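Local coordinates for assembly chaperone of ribosomal protein L4 (Acl4) (Chaetomium thermophilum, PDB 5TQB) that probably binds newly made ribosomal protein L4 through a curved stack of tetratricopeptide-like helices and shields it until it is built into the ribosome, at residues Leu48-Val53 against Gly84-Leu89; Val71-Ser76 against Phe106-Thr111; Glu6-Ala11 against Gly42-Leu47; Leu77-Gly82 against Ala139-Arg144; Val26-Tyr31 against Arg62-Ala67. All coordinates share one frame; numbering follows the deposited sequence.

Contact 1. Residues Leu48-Val53 against Gly84-Leu89; sequences LGQIHV and GPEKFL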
# COMPACT_ATOMS: atom_id res chain seq x y z
N LEU B 48 20.10 -10.03 5.12
CA LEU B 48 19.78 -11.34 4.56
C LEU B 48 18.39 -11.79 4.99
O LEU B 48 17.70 -12.51 4.27
CB LEU B 48 20.84 -12.36 4.98
CG LEU B 48 22.12 -12.37 4.14
CD1 LEU B 48 23.23 -13.10 4.86
CD2 LEU B 48 21.85 -13.00 2.78
N GLY B 49 17.96 -11.34 6.17
CA GLY B 49 16.63 -11.64 6.67
C GLY B 49 15.56 -10.93 5.87
O GLY B 49 14.59 -11.55 5.44
N GLN B 50 15.73 -9.61 5.69
CA GLN B 50 14.81 -8.80 4.89
C GLN B 50 14.67 -9.38 3.49
O GLN B 50 13.57 -9.45 2.94
CB GLN B 50 15.32 -7.36 4.75
CG GLN B 50 15.49 -6.60 6.05
CD GLN B 50 16.27 -5.29 5.86
OE1 GLN B 50 16.71 -4.98 4.76
NE2 GLN B 50 16.42 -4.54 6.94
N ILE B 51 15.79 -9.77 2.90
CA ILE B 51 15.81 -10.23 1.52
C ILE B 51 14.99 -11.50 1.35
O ILE B 51 14.21 -11.62 0.42
CB ILE B 51 17.25 -10.47 1.02
CG1 ILE B 51 17.99 -9.14 0.91
CG2 ILE B 51 17.26 -11.17 -0.34
CD1 ILE B 51 19.52 -9.28 0.80
N HIS B 52 15.18 -12.44 2.27
CA HIS B 52 14.48 -13.71 2.17
C HIS B 52 13.01 -13.59 2.57
O HIS B 52 12.19 -14.42 2.19
CB HIS B 52 15.21 -14.76 3.00
CG HIS B 52 16.47 -15.24 2.35
ND1 HIS B 52 17.65 -14.52 2.37
CD2 HIS B 52 16.73 -16.36 1.63
CE1 HIS B 52 18.58 -15.18 1.71
NE2 HIS B 52 18.05 -16.30 1.25
N VAL B 53 12.67 -12.54 3.31
CA VAL B 53 11.27 -12.23 3.59
C VAL B 53 10.61 -11.78 2.30
O VAL B 53 9.53 -12.24 1.94
CB VAL B 53 11.12 -11.12 4.66
CG1 VAL B 53 9.85 -10.29 4.45
CG2 VAL B 53 11.14 -11.72 6.05
N GLY B 84 19.56 -3.33 14.37
CA GLY B 84 18.47 -2.62 15.03
C GLY B 84 17.39 -3.55 15.56
O GLY B 84 17.52 -4.77 15.48
N PRO B 85 16.31 -2.98 16.09
CA PRO B 85 15.24 -3.76 16.73
C PRO B 85 14.40 -4.58 15.75
O PRO B 85 13.62 -5.43 16.19
CB PRO B 85 14.38 -2.68 17.40
CG PRO B 85 14.61 -1.46 16.58
CD PRO B 85 16.02 -1.53 16.10
N GLU B 86 14.58 -4.33 14.46
CA GLU B 86 13.79 -4.95 13.40
C GLU B 86 13.77 -6.48 13.50
O GLU B 86 12.72 -7.11 13.33
CB GLU B 86 14.33 -4.53 12.03
CG GLU B 86 13.61 -5.12 10.83
CD GLU B 86 14.29 -4.81 9.51
OE1 GLU B 86 15.00 -3.78 9.43
OE2 GLU B 86 14.12 -5.59 8.54
N LYS B 87 14.93 -7.06 13.79
CA LYS B 87 15.05 -8.52 13.87
C LYS B 87 14.17 -9.14 14.96
O LYS B 87 13.67 -10.26 14.80
CB LYS B 87 16.51 -8.92 14.08
CG LYS B 87 17.18 -8.30 15.29
CD LYS B 87 18.68 -8.61 15.31
CE LYS B 87 19.39 -7.95 16.48
NZ LYS B 87 19.51 -6.47 16.33
N PHE B 88 13.97 -8.43 16.07
CA PHE B 88 13.12 -8.94 17.15
C PHE B 88 11.67 -8.97 16.69
O PHE B 88 10.94 -9.93 16.96
CB PHE B 88 13.25 -8.07 18.40
CG PHE B 88 14.64 -8.04 18.97
CD1 PHE B 88 15.13 -9.11 19.70
CD2 PHE B 88 15.46 -6.94 18.78
CE1 PHE B 88 16.41 -9.08 20.22
CE2 PHE B 88 16.74 -6.90 19.30
CZ PHE B 88 17.21 -7.98 20.02
N LEU B 89 11.26 -7.91 16.00
CA LEU B 89 9.87 -7.75 15.57
C LEU B 89 9.51 -8.78 14.51
O LEU B 89 8.39 -9.30 14.50
CB LEU B 89 9.63 -6.33 15.05
CG LEU B 89 10.09 -5.20 15.98
CD1 LEU B 89 9.79 -3.84 15.36
CD2 LEU B 89 9.45 -5.31 17.36

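Contact 2. Residues Val71-Ser76 against Phe106-Thr111; sequences VDEDGS and FERGAT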
# COMPACT_ATOMS: atom_id res chain seq x y z
N VAL B 71 23.98 -12.58 17.73
CA VAL B 71 25.12 -11.66 17.61
C VAL B 71 24.92 -10.39 18.43
O VAL B 71 25.88 -9.76 18.85
CB VAL B 71 25.35 -11.28 16.13
CG1 VAL B 71 26.36 -10.14 16.00
CG2 VAL B 71 25.83 -12.49 15.34
N ASP B 72 23.66 -10.01 18.65
CA ASP B 72 23.32 -8.76 19.34
C ASP B 72 22.10 -8.97 20.25
O ASP B 72 21.02 -8.42 20.00
CB ASP B 72 23.05 -7.66 18.31
CG ASP B 72 22.84 -6.28 18.93
OD1 ASP B 72 23.41 -6.01 20.01
OD2 ASP B 72 22.11 -5.46 18.33
N GLU B 73 22.29 -9.76 21.30
CA GLU B 73 21.17 -10.28 22.09
C GLU B 73 20.30 -9.20 22.74
O GLU B 73 19.09 -9.37 22.85
CB GLU B 73 21.69 -11.24 23.16
CG GLU B 73 20.71 -12.36 23.49
CD GLU B 73 20.87 -13.57 22.58
OE1 GLU B 73 19.93 -14.38 22.50
OE2 GLU B 73 21.95 -13.71 21.96
N ASP B 74 20.92 -8.11 23.18
CA ASP B 74 20.19 -7.04 23.88
C ASP B 74 19.88 -5.85 22.97
O ASP B 74 19.24 -4.89 23.41
CB ASP B 74 20.97 -6.58 25.11
CG ASP B 74 22.31 -5.95 24.75
OD1 ASP B 74 22.84 -6.25 23.66
OD2 ASP B 74 22.83 -5.17 25.58
N GLY B 75 20.35 -5.90 21.73
CA GLY B 75 20.07 -4.86 20.76
C GLY B 75 20.79 -3.54 21.03
O GLY B 75 20.44 -2.51 20.45
N SER B 76 21.79 -3.58 21.89
CA SER B 76 22.48 -2.37 22.32
C SER B 76 23.40 -1.78 21.23
O SER B 76 23.77 -0.61 21.30
CB SER B 76 23.31 -2.67 23.57
OG SER B 76 24.23 -3.72 23.32
N PHE B 106 8.25 -9.41 20.72
CA PHE B 106 7.77 -8.04 20.55
C PHE B 106 8.24 -7.17 21.71
O PHE B 106 8.63 -6.02 21.51
CB PHE B 106 6.24 -8.01 20.49
CG PHE B 106 5.66 -8.33 19.13
CD1 PHE B 106 4.55 -9.16 19.01
CD2 PHE B 106 6.19 -7.78 17.98
CE1 PHE B 106 4.00 -9.45 17.77
CE2 PHE B 106 5.65 -8.07 16.73
CZ PHE B 106 4.55 -8.90 16.63
N GLU B 107 8.20 -7.72 22.91
CA GLU B 107 8.60 -6.99 24.11
C GLU B 107 10.08 -6.64 24.05
O GLU B 107 10.47 -5.53 24.38
CB GLU B 107 8.29 -7.79 25.37
CG GLU B 107 6.85 -7.67 25.85
CD GLU B 107 6.56 -8.49 27.10
OE1 GLU B 107 7.47 -9.21 27.58
OE2 GLU B 107 5.42 -8.43 27.60
N ARG B 108 10.89 -7.60 23.62
CA ARG B 108 12.32 -7.36 23.45
C ARG B 108 12.54 -6.24 22.44
O ARG B 108 13.44 -5.41 22.61
CB ARG B 108 13.02 -8.63 22.97
CG ARG B 108 13.19 -9.68 24.06
CD ARG B 108 14.62 -10.16 24.17
NE ARG B 108 14.84 -11.45 23.54
CZ ARG B 108 16.02 -11.89 23.12
NH1 ARG B 108 17.10 -11.13 23.23
NH2 ARG B 108 16.12 -13.09 22.57
N GLY B 109 11.71 -6.21 21.40
CA GLY B 109 11.82 -5.19 20.37
C GLY B 109 11.39 -3.83 20.88
O GLY B 109 12.02 -2.82 20.58
N ALA B 110 10.32 -3.82 21.67
CA ALA B 110 9.83 -2.58 22.27
C ALA B 110 10.88 -2.00 23.21
O ALA B 110 11.09 -0.78 23.24
CB ALA B 110 8.53 -2.83 23.00
N THR B 111 11.54 -2.86 23.98
CA THR B 111 12.58 -2.43 24.92
C THR B 111 13.70 -1.69 24.21
O THR B 111 14.13 -0.62 24.65
CB THR B 111 13.18 -3.63 25.69
OG1 THR B 111 12.15 -4.29 26.43
CG2 THR B 111 14.27 -3.18 26.65

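Contact 3. Residues Glu6-Ala11 against Gly42-Leu47; sequences ELLDRA and GAALTL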
# COMPACT_ATOMS: atom_id res chain seq x y z
N GLU B 6 30.76 -1.98 1.86
CA GLU B 6 30.35 -1.49 0.55
C GLU B 6 29.40 -2.49 -0.11
O GLU B 6 28.45 -2.10 -0.78
CB GLU B 6 31.57 -1.25 -0.35
CG GLU B 6 31.22 -0.66 -1.72
CD GLU B 6 32.45 -0.34 -2.58
OE1 GLU B 6 32.29 -0.21 -3.81
OE2 GLU B 6 33.56 -0.21 -2.03
N LEU B 7 29.67 -3.78 0.09
CA LEU B 7 28.78 -4.82 -0.41
C LEU B 7 27.40 -4.78 0.25
O LEU B 7 26.39 -5.07 -0.39
CB LEU B 7 29.40 -6.20 -0.21
CG LEU B 7 30.34 -6.70 -1.31
CD1 LEU B 7 31.18 -5.58 -1.89
CD2 LEU B 7 31.22 -7.81 -0.77
N LEU B 8 27.35 -4.42 1.54
CA LEU B 8 26.07 -4.30 2.24
C LEU B 8 25.26 -3.15 1.67
O LEU B 8 24.04 -3.25 1.52
CB LEU B 8 26.28 -4.08 3.74
CG LEU B 8 26.84 -5.25 4.56
CD1 LEU B 8 26.89 -4.87 6.04
CD2 LEU B 8 26.01 -6.51 4.37
N ASP B 9 25.94 -2.05 1.36
CA ASP B 9 25.27 -0.89 0.79
C ASP B 9 24.78 -1.22 -0.61
O ASP B 9 23.68 -0.83 -1.00
CB ASP B 9 26.22 0.30 0.76
CG ASP B 9 26.71 0.69 2.15
OD1 ASP B 9 26.11 0.22 3.14
OD2 ASP B 9 27.69 1.46 2.25
N ARG B 10 25.60 -1.94 -1.37
CA ARG B 10 25.23 -2.34 -2.72
C ARG B 10 23.98 -3.22 -2.70
O ARG B 10 23.05 -3.00 -3.47
CB ARG B 10 26.40 -3.06 -3.39
CG ARG B 10 26.12 -3.56 -4.80
CD ARG B 10 25.81 -2.42 -5.76
NE ARG B 10 25.43 -2.94 -7.08
CZ ARG B 10 24.65 -2.29 -7.94
NH1 ARG B 10 24.15 -1.10 -7.64
NH2 ARG B 10 24.36 -2.85 -9.11
N ALA B 11 23.97 -4.22 -1.82
CA ALA B 11 22.84 -5.13 -1.74
C ALA B 11 21.58 -4.38 -1.32
O ALA B 11 20.48 -4.69 -1.78
CB ALA B 11 23.14 -6.26 -0.77
N GLY B 42 25.53 -8.41 12.61
CA GLY B 42 24.13 -8.16 12.89
C GLY B 42 23.40 -7.51 11.73
O GLY B 42 22.31 -7.94 11.34
N ALA B 43 24.00 -6.46 11.18
CA ALA B 43 23.41 -5.74 10.06
C ALA B 43 23.34 -6.64 8.83
O ALA B 43 22.38 -6.60 8.08
CB ALA B 43 24.21 -4.49 9.76
N ALA B 44 24.38 -7.45 8.64
CA ALA B 44 24.45 -8.35 7.49
C ALA B 44 23.38 -9.44 7.56
O ALA B 44 22.71 -9.74 6.56
CB ALA B 44 25.82 -8.98 7.39
N LEU B 45 23.23 -10.04 8.73
CA LEU B 45 22.22 -11.07 8.92
C LEU B 45 20.82 -10.47 8.84
O LEU B 45 19.90 -11.09 8.31
CB LEU B 45 22.44 -11.77 10.26
CG LEU B 45 23.73 -12.59 10.32
CD1 LEU B 45 24.14 -12.88 11.76
CD2 LEU B 45 23.57 -13.88 9.53
N THR B 46 20.66 -9.25 9.36
CA THR B 46 19.39 -8.55 9.26
C THR B 46 19.01 -8.38 7.79
O THR B 46 17.87 -8.67 7.40
CB THR B 46 19.47 -7.17 9.93
OG1 THR B 46 19.64 -7.34 11.34
CG2 THR B 46 18.22 -6.35 9.68
N LEU B 47 19.97 -7.93 6.98
CA LEU B 47 19.73 -7.68 5.57
C LEU B 47 19.35 -8.97 4.85
O LEU B 47 18.42 -9.00 4.05
CB LEU B 47 20.96 -7.06 4.92
CG LEU B 47 20.89 -6.81 3.42
CD1 LEU B 47 19.75 -5.88 3.09
CD2 LEU B 47 22.21 -6.25 2.91

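Contact 4. Residues Leu77-Gly82 against Ala139-Arg144; sequences LPEELG and ADKRRR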
# COMPACT_ATOMS: atom_id res chain seq x y z
N LEU B 77 23.75 -2.59 20.24
CA LEU B 77 24.63 -2.13 19.16
C LEU B 77 23.95 -1.07 18.30
O LEU B 77 22.73 -1.09 18.13
CB LEU B 77 25.03 -3.31 18.27
CG LEU B 77 26.10 -4.25 18.83
CD1 LEU B 77 26.18 -5.51 17.98
CD2 LEU B 77 27.46 -3.56 18.90
N PRO B 78 24.74 -0.12 17.75
CA PRO B 78 24.19 0.86 16.81
C PRO B 78 23.52 0.16 15.64
O PRO B 78 24.05 -0.85 15.18
CB PRO B 78 25.43 1.62 16.32
CG PRO B 78 26.46 1.40 17.35
CD PRO B 78 26.20 0.04 17.93
N GLU B 79 22.39 0.69 15.17
CA GLU B 79 21.62 0.06 14.10
C GLU B 79 22.49 -0.26 12.90
O GLU B 79 22.26 -1.25 12.20
CB GLU B 79 20.47 0.98 13.65
CG GLU B 79 19.24 0.96 14.56
CD GLU B 79 17.97 1.42 13.85
OE1 GLU B 79 18.06 2.07 12.78
OE2 GLU B 79 16.86 1.15 14.37
N GLU B 80 23.49 0.58 12.67
CA GLU B 80 24.35 0.45 11.50
C GLU B 80 25.22 -0.81 11.57
O GLU B 80 25.54 -1.41 10.54
CB GLU B 80 25.23 1.70 11.38
CG GLU B 80 25.96 1.84 10.05
CD GLU B 80 27.39 1.32 10.10
OE1 GLU B 80 27.84 0.74 9.10
OE2 GLU B 80 28.05 1.50 11.15
N LEU B 81 25.58 -1.22 12.79
CA LEU B 81 26.42 -2.40 12.98
C LEU B 81 25.60 -3.66 13.26
O LEU B 81 25.89 -4.72 12.70
CB LEU B 81 27.40 -2.16 14.13
CG LEU B 81 28.40 -1.01 13.95
CD1 LEU B 81 29.31 -0.89 15.15
CD2 LEU B 81 29.22 -1.18 12.67
N GLY B 82 24.60 -3.54 14.13
CA GLY B 82 23.86 -4.69 14.63
C GLY B 82 22.50 -4.95 14.01
O GLY B 82 21.87 -5.97 14.31
N ALA B 139 10.12 10.65 15.98
CA ALA B 139 8.78 10.37 15.48
C ALA B 139 8.72 8.99 14.84
O ALA B 139 7.83 8.19 15.16
CB ALA B 139 8.36 11.44 14.48
N ASP B 140 9.67 8.71 13.95
CA ASP B 140 9.76 7.41 13.29
C ASP B 140 9.83 6.30 14.31
O ASP B 140 9.13 5.30 14.20
CB ASP B 140 11.01 7.36 12.41
CG ASP B 140 10.82 8.05 11.07
OD1 ASP B 140 9.76 7.84 10.44
OD2 ASP B 140 11.73 8.80 10.65
N LYS B 141 10.69 6.47 15.31
CA LYS B 141 10.90 5.45 16.33
C LYS B 141 9.65 5.23 17.19
O LYS B 141 9.31 4.09 17.51
CB LYS B 141 12.08 5.82 17.23
CG LYS B 141 13.29 4.93 17.05
CD LYS B 141 13.91 5.11 15.68
CE LYS B 141 15.22 4.34 15.57
NZ LYS B 141 15.04 2.87 15.70
N ARG B 142 8.97 6.31 17.56
CA ARG B 142 7.76 6.22 18.37
C ARG B 142 6.64 5.53 17.61
O ARG B 142 5.82 4.82 18.20
CB ARG B 142 7.30 7.62 18.82
CG ARG B 142 8.08 8.18 19.99
CD ARG B 142 7.66 9.60 20.32
NE ARG B 142 8.32 10.09 21.53
CZ ARG B 142 8.43 11.37 21.86
NH1 ARG B 142 7.93 12.32 21.08
NH2 ARG B 142 9.05 11.71 22.98
N ARG B 143 6.61 5.73 16.30
CA ARG B 143 5.59 5.10 15.46
C ARG B 143 5.84 3.60 15.34
O ARG B 143 4.90 2.81 15.40
CB ARG B 143 5.55 5.75 14.08
CG ARG B 143 4.94 7.14 14.12
CD ARG B 143 5.22 7.90 12.85
NE ARG B 143 4.74 9.28 12.94
CZ ARG B 143 4.98 10.21 12.03
NH1 ARG B 143 5.69 9.93 10.95
NH2 ARG B 143 4.50 11.44 12.21
N ARG B 144 7.11 3.21 15.20
CA ARG B 144 7.45 1.79 15.16
C ARG B 144 7.10 1.13 16.49
O ARG B 144 6.65 -0.02 16.53
CB ARG B 144 8.95 1.59 14.88
CG ARG B 144 9.42 2.06 13.50
CD ARG B 144 8.76 1.31 12.34
NE ARG B 144 7.51 1.95 11.91
CZ ARG B 144 7.45 3.11 11.25
NH1 ARG B 144 8.55 3.78 10.94
NH2 ARG B 144 6.26 3.60 10.91

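Contact 5. Residues Val26-Tyr31 against Arg62-Ala67; sequences VARTAY and RNYYAA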
# COMPACT_ATOMS: atom_id res chain seq x y z
N VAL B 26 24.68 -10.73 -3.54
CA VAL B 26 25.66 -9.77 -3.03
C VAL B 26 25.70 -9.77 -1.50
O VAL B 26 26.77 -9.63 -0.91
CB VAL B 26 25.39 -8.34 -3.56
CG1 VAL B 26 26.37 -7.34 -2.96
CG2 VAL B 26 25.48 -8.30 -5.08
N ALA B 27 24.54 -9.93 -0.88
CA ALA B 27 24.44 -9.97 0.58
C ALA B 27 25.10 -11.23 1.13
O ALA B 27 25.68 -11.21 2.21
CB ALA B 27 22.98 -9.90 1.01
N ARG B 28 25.00 -12.33 0.38
CA ARG B 28 25.62 -13.58 0.79
C ARG B 28 27.14 -13.43 0.77
O ARG B 28 27.81 -13.67 1.78
CB ARG B 28 25.16 -14.73 -0.11
CG ARG B 28 26.05 -15.97 -0.11
CD ARG B 28 26.35 -16.52 1.29
NE ARG B 28 25.15 -16.77 2.08
CZ ARG B 28 25.16 -17.23 3.33
NH1 ARG B 28 26.31 -17.48 3.94
NH2 ARG B 28 24.02 -17.42 3.97
N THR B 29 27.69 -13.02 -0.37
CA THR B 29 29.13 -12.83 -0.49
C THR B 29 29.63 -11.87 0.60
O THR B 29 30.66 -12.12 1.22
CB THR B 29 29.54 -12.29 -1.88
OG1 THR B 29 28.85 -11.07 -2.15
CG2 THR B 29 29.21 -13.30 -2.96
N ALA B 30 28.88 -10.80 0.83
CA ALA B 30 29.21 -9.83 1.87
C ALA B 30 29.44 -10.52 3.21
O ALA B 30 30.51 -10.40 3.81
CB ALA B 30 28.10 -8.80 2.00
N TYR B 31 28.43 -11.26 3.65
CA TYR B 31 28.47 -11.91 4.96
C TYR B 31 29.61 -12.91 5.08
O TYR B 31 30.21 -13.06 6.15
CB TYR B 31 27.14 -12.60 5.28
CG TYR B 31 27.16 -13.29 6.63
CD1 TYR B 31 27.21 -14.67 6.73
CD2 TYR B 31 27.16 -12.55 7.80
CE1 TYR B 31 27.24 -15.30 7.96
CE2 TYR B 31 27.19 -13.16 9.03
CZ TYR B 31 27.23 -14.53 9.11
OH TYR B 31 27.27 -15.15 10.34
N ARG B 62 13.77 -16.65 9.03
CA ARG B 62 13.77 -16.87 10.48
C ARG B 62 15.17 -17.19 10.98
O ARG B 62 15.62 -16.65 12.00
CB ARG B 62 12.80 -17.99 10.87
CG ARG B 62 12.69 -18.20 12.37
CD ARG B 62 11.73 -19.34 12.75
NE ARG B 62 10.39 -19.17 12.17
CZ ARG B 62 9.94 -19.81 11.09
NH1 ARG B 62 10.70 -20.68 10.44
NH2 ARG B 62 8.71 -19.57 10.65
N ASN B 63 15.87 -18.07 10.27
CA ASN B 63 17.22 -18.46 10.66
C ASN B 63 18.20 -17.28 10.64
O ASN B 63 19.06 -17.16 11.51
CB ASN B 63 17.72 -19.59 9.76
CG ASN B 63 16.87 -20.85 9.89
OD1 ASN B 63 16.46 -21.23 10.99
ND2 ASN B 63 16.60 -21.50 8.76
N TYR B 64 18.06 -16.40 9.65
CA TYR B 64 18.95 -15.25 9.52
C TYR B 64 18.67 -14.24 10.63
O TYR B 64 19.60 -13.71 11.25
CB TYR B 64 18.78 -14.58 8.15
CG TYR B 64 19.50 -15.28 7.02
CD1 TYR B 64 20.87 -15.49 7.07
CD2 TYR B 64 18.81 -15.72 5.90
CE1 TYR B 64 21.53 -16.12 6.04
CE2 TYR B 64 19.47 -16.35 4.86
CZ TYR B 64 20.83 -16.55 4.94
OH TYR B 64 21.51 -17.18 3.92
N TYR B 65 17.40 -13.96 10.86
CA TYR B 65 16.99 -13.03 11.90
C TYR B 65 17.37 -13.58 13.28
O TYR B 65 17.76 -12.83 14.17
CB TYR B 65 15.49 -12.76 11.82
CG TYR B 65 15.09 -11.69 10.81
CD1 TYR B 65 15.70 -10.44 10.82
CD2 TYR B 65 14.11 -11.93 9.86
CE1 TYR B 65 15.34 -9.46 9.91
CE2 TYR B 65 13.74 -10.96 8.94
CZ TYR B 65 14.36 -9.73 8.97
OH TYR B 65 14.00 -8.75 8.06
N ALA B 66 17.28 -14.90 13.44
CA ALA B 66 17.66 -15.55 14.69
C ALA B 66 19.17 -15.44 14.94
O ALA B 66 19.61 -15.18 16.06
CB ALA B 66 17.23 -17.01 14.68
N ALA B 67 19.95 -15.64 13.89
CA ALA B 67 21.40 -15.55 13.98
C ALA B 67 21.82 -14.12 14.30
O ALA B 67 22.79 -13.88 15.01
CB ALA B 67 22.05 -16.02 12.70

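Contact 1. Residues Leu48-Val53 against Gly84-Leu89
The side-chain amide of Gln-50 meets the carboxylate of Glu-86, and these two residues carry the contact. Earlier on the same helix, Leu-48 packs on Ala-27 of helix 20-32, and its carbonyl O takes both the backbone N of His-52 and the ring ND1 of His-52, the latter at 2.8 Å and nearly in the imidazole plane. Gln-50 has CG anti to the carbonyl carbon (chi1 -60°) with the chain extended beyond, which carries the amide out to the carboxylate. There Gln-50 NE2 lies 3.0 Å from Glu-86 OE1, met on the syn side but 16° out of the carboxylate plane, with an N-H...O angle of 133°; a second, weak bond runs from Gln-50 NE2 to Glu-86 OE2, also 3.0 Å. The planes are 6° apart, and NE2 is equidistant from both oxygens. This joins helix 41-54, part of a predicted tetratricopeptide repeat, to helix 86-94 further along the chain, in the stacked-helix manner of such repeats. Glu-86 OE2 has another hydrogen bond, from the hydroxyl of Tyr-65 on helix 58-71, which ties the carboxylate to a third helix. A bound diethylene glycol, probably from the crystallisation liquor, sits close to Glu-86. Gln-50 also packs on an apolar side chain of another protein chain. Ile-51 then packs on Ala-24 and Leu-15, His-52 touches Ala-60 of helix 58-71, and Val-53 meets a polar side chain of that other protein chain.

Contact 2. Residues Val71-Ser76 against Phe106-Thr111
Arg-108 reaches from helix 100-125 to the backbone carbonyl of Glu-73, with NH1 2.7 Å from Glu-73 O. The oxygen lies at the edge of the guanidinium, near its plane, yet the angle at the nitrogen is too poor for the pair to count as a hydrogen bond. Beside it the carboxylate of Glu-73 comes less close: OE1 is 4.0 Å from Arg-108 NH2, beyond a salt bridge, although the two planes differ by only 16°. The bends of the arginine at chi2 and chi3 swing the guanidinium across to the loop, and the rim of the Phe-88 ring, at CE1, lies over one guanidinium face.

One shell out, a type I turn from Asp-72 to Gly-75 presents that carbonyl, closed by Gly-75 N to Asp-72 O at 3.1 Å. Gly-75 has the positive phi (70°) that glycine accepts. Past the turn, Ser-76 OG bonds to Asp-74 OD1 at 2.9 Å, on the syn side of the carboxylate though tilted well out of its plane. The turn falls within the C-terminal end of the predicted tetratricopeptide repeat, after helix 58-71. With a neutral carbonyl as nearest partner and a carboxylate at longer range, the attraction is probably mostly electrostatic and, at this solvent-facing spot, modest.

Contact 3. Residues Glu6-Ala11 against Gly42-Leu47
Leu-8 of helix 4-16 lies against Ala-44 and Leu-47 of helix 41-54, an almost parallel helix pair of the sort that successive hairpins make in tetratricopeptide-repeat solenoids; the 42-47 segment falls within a predicted repeat. The segment axes come within 10.9 Å and cross at 24°, and Leu-8 stands nearest Ala-44 in the backbone register. In the tight half, the CD2 branch of Leu-8 does the touching: it rests on Ala-44 at 3.9 Å from CB. Leu-47, with CG anti to its N (chi1 177°), brings its own CD2 across to the first helix. That methyl meets the CB of Ala-11 and lies 4.1 Å from Leu-8 CD2, so it sits between the two residues one turn apart. Helix 20-32 closes over the same core, with Ala-30 against Leu-8 and Tyr-31 against Ala-44. All four touching residues are buried, and the side chains that touch are all apolar.

The loose side is different. Ala-43 points toward the first helix but its CB stays beyond contact distance, while Glu-6, Asp-9 and Arg-10 of helix 4-16 are exposed. On a face of helix 41-54 that this contact does not use, buried Thr-46 bonds through OG1 back to Gly-42 O at 2.7 Å, reaching it from the face opposite Thr-46 N. Finally, Leu-47 CD2 also lies 3.8 Å from the carbonyl O of Leu-8.

Contact 4. Residues Leu77-Gly82 against Ala139-Arg144
Glu-79 and Lys-141 meet in a salt bridge that spans from the short helix 79-82 to the long helix 131-156, in the helical stack of this tetratricopeptide-repeat protein. The backbones stay well apart, with no CA pair closer than 12.2 Å, and the two side chains reach toward each other from opposite directions. Glu-79 has CG anti to the carbonyl carbon (chi1 -80°) and an extended chain, which puts OE2 2.8 Å from Lys-141 NZ. The ammonium approaches from above the carboxylate plane, 48° out of it, and the lysine bends at chi2 and chi4 to get there. Its NZ is also hydrogen-bonded to Gln-116 OE1 on helix 100-125, its strongest polar partner, so this charge is shared between a carboxylate and an amide; the aliphatic chain of Lys-141 packs on Ile-117 of the same helix.

Other polar groups of the segments have their own partners. Glu-80 OE1 takes a salt bridge from Lys-5 and a hydrogen bond from His-40 NE2, and Arg-144 pairs with Glu-147. Gly-82 O accepts from Lys-87 NZ, while backbone hydrogen bonding between Leu-81 and Ala-43 ties the short helix to helix 41-54. Pro-78, at the N-cap, offers its O to two donors, Leu-81 N and Gly-82 N, each at 2.9 Å from Pro-78 O.

Contact 5. Residues Val26-Tyr31 against Arg62-Ala67
Arg-28 NH2 gives a hydrogen bond to Tyr-64 OH at 2.5 Å, a short value that, at this resolution, may owe something to coordinate error. The N-H...O angle is well off straight, at 138°, but the phenol oxygen lies in the guanidinium plane, 3° out of it, so the arginine meets it edge-on through one NH2. From the other side the nitrogen sits at the edge of the phenol, near the ring plane, rather than over a face: Arg-28 NH2 is 3.5 Å from Tyr-64 CE1. The planes of guanidinium and ring stand 47° apart, and the two side chains cross at about a right angle. Arg-28 gets there with CG anti to its backbone N (chi1 161°) and then folds at both chi2 and chi3, which carries the guanidinium round to the phenol. The bond is polar but lies at the surface, and neither residue is fully buried.

The Tyr-64 ring also meets the ring of His-52, with their planes at about 40°, and touches Leu-48, both on helix 41-54. Within helix 20-32, Thr-29 OG1 bonds to Val-26 O, and Val-26 itself packs on Ala-11 and Leu-14 of helix 4-16. The contact joins helix 20-32 to helix 58-71, both of which also pack on helix 41-54, the helix between them in the chain, consistent with alternating helices of a tetratricopeptide-repeat stack.

The contacts gather in the first half of the chain. Contacts 3, 5 and 1 advance by overlapping spans: contact 3 joins helices 4-16 and 41-54, contact 5 helices 20-32 and 58-71, contact 1 helices 41-54 and 86-94. Each links helices two apart in this part of the fold, apart from the extra short helix before 86-94. Contacts 3 and 5 have centres 8 Å apart, contacts 1 and 5 10 Å. Contacts 2 and 4, with centres 11 Å apart, tie the turn after helix 58-71 and short helix 79-82 to helices 100-125 and 131-156. Such interleaving is consistent with a continuous tetratricopeptide-like stack in this part of the chain.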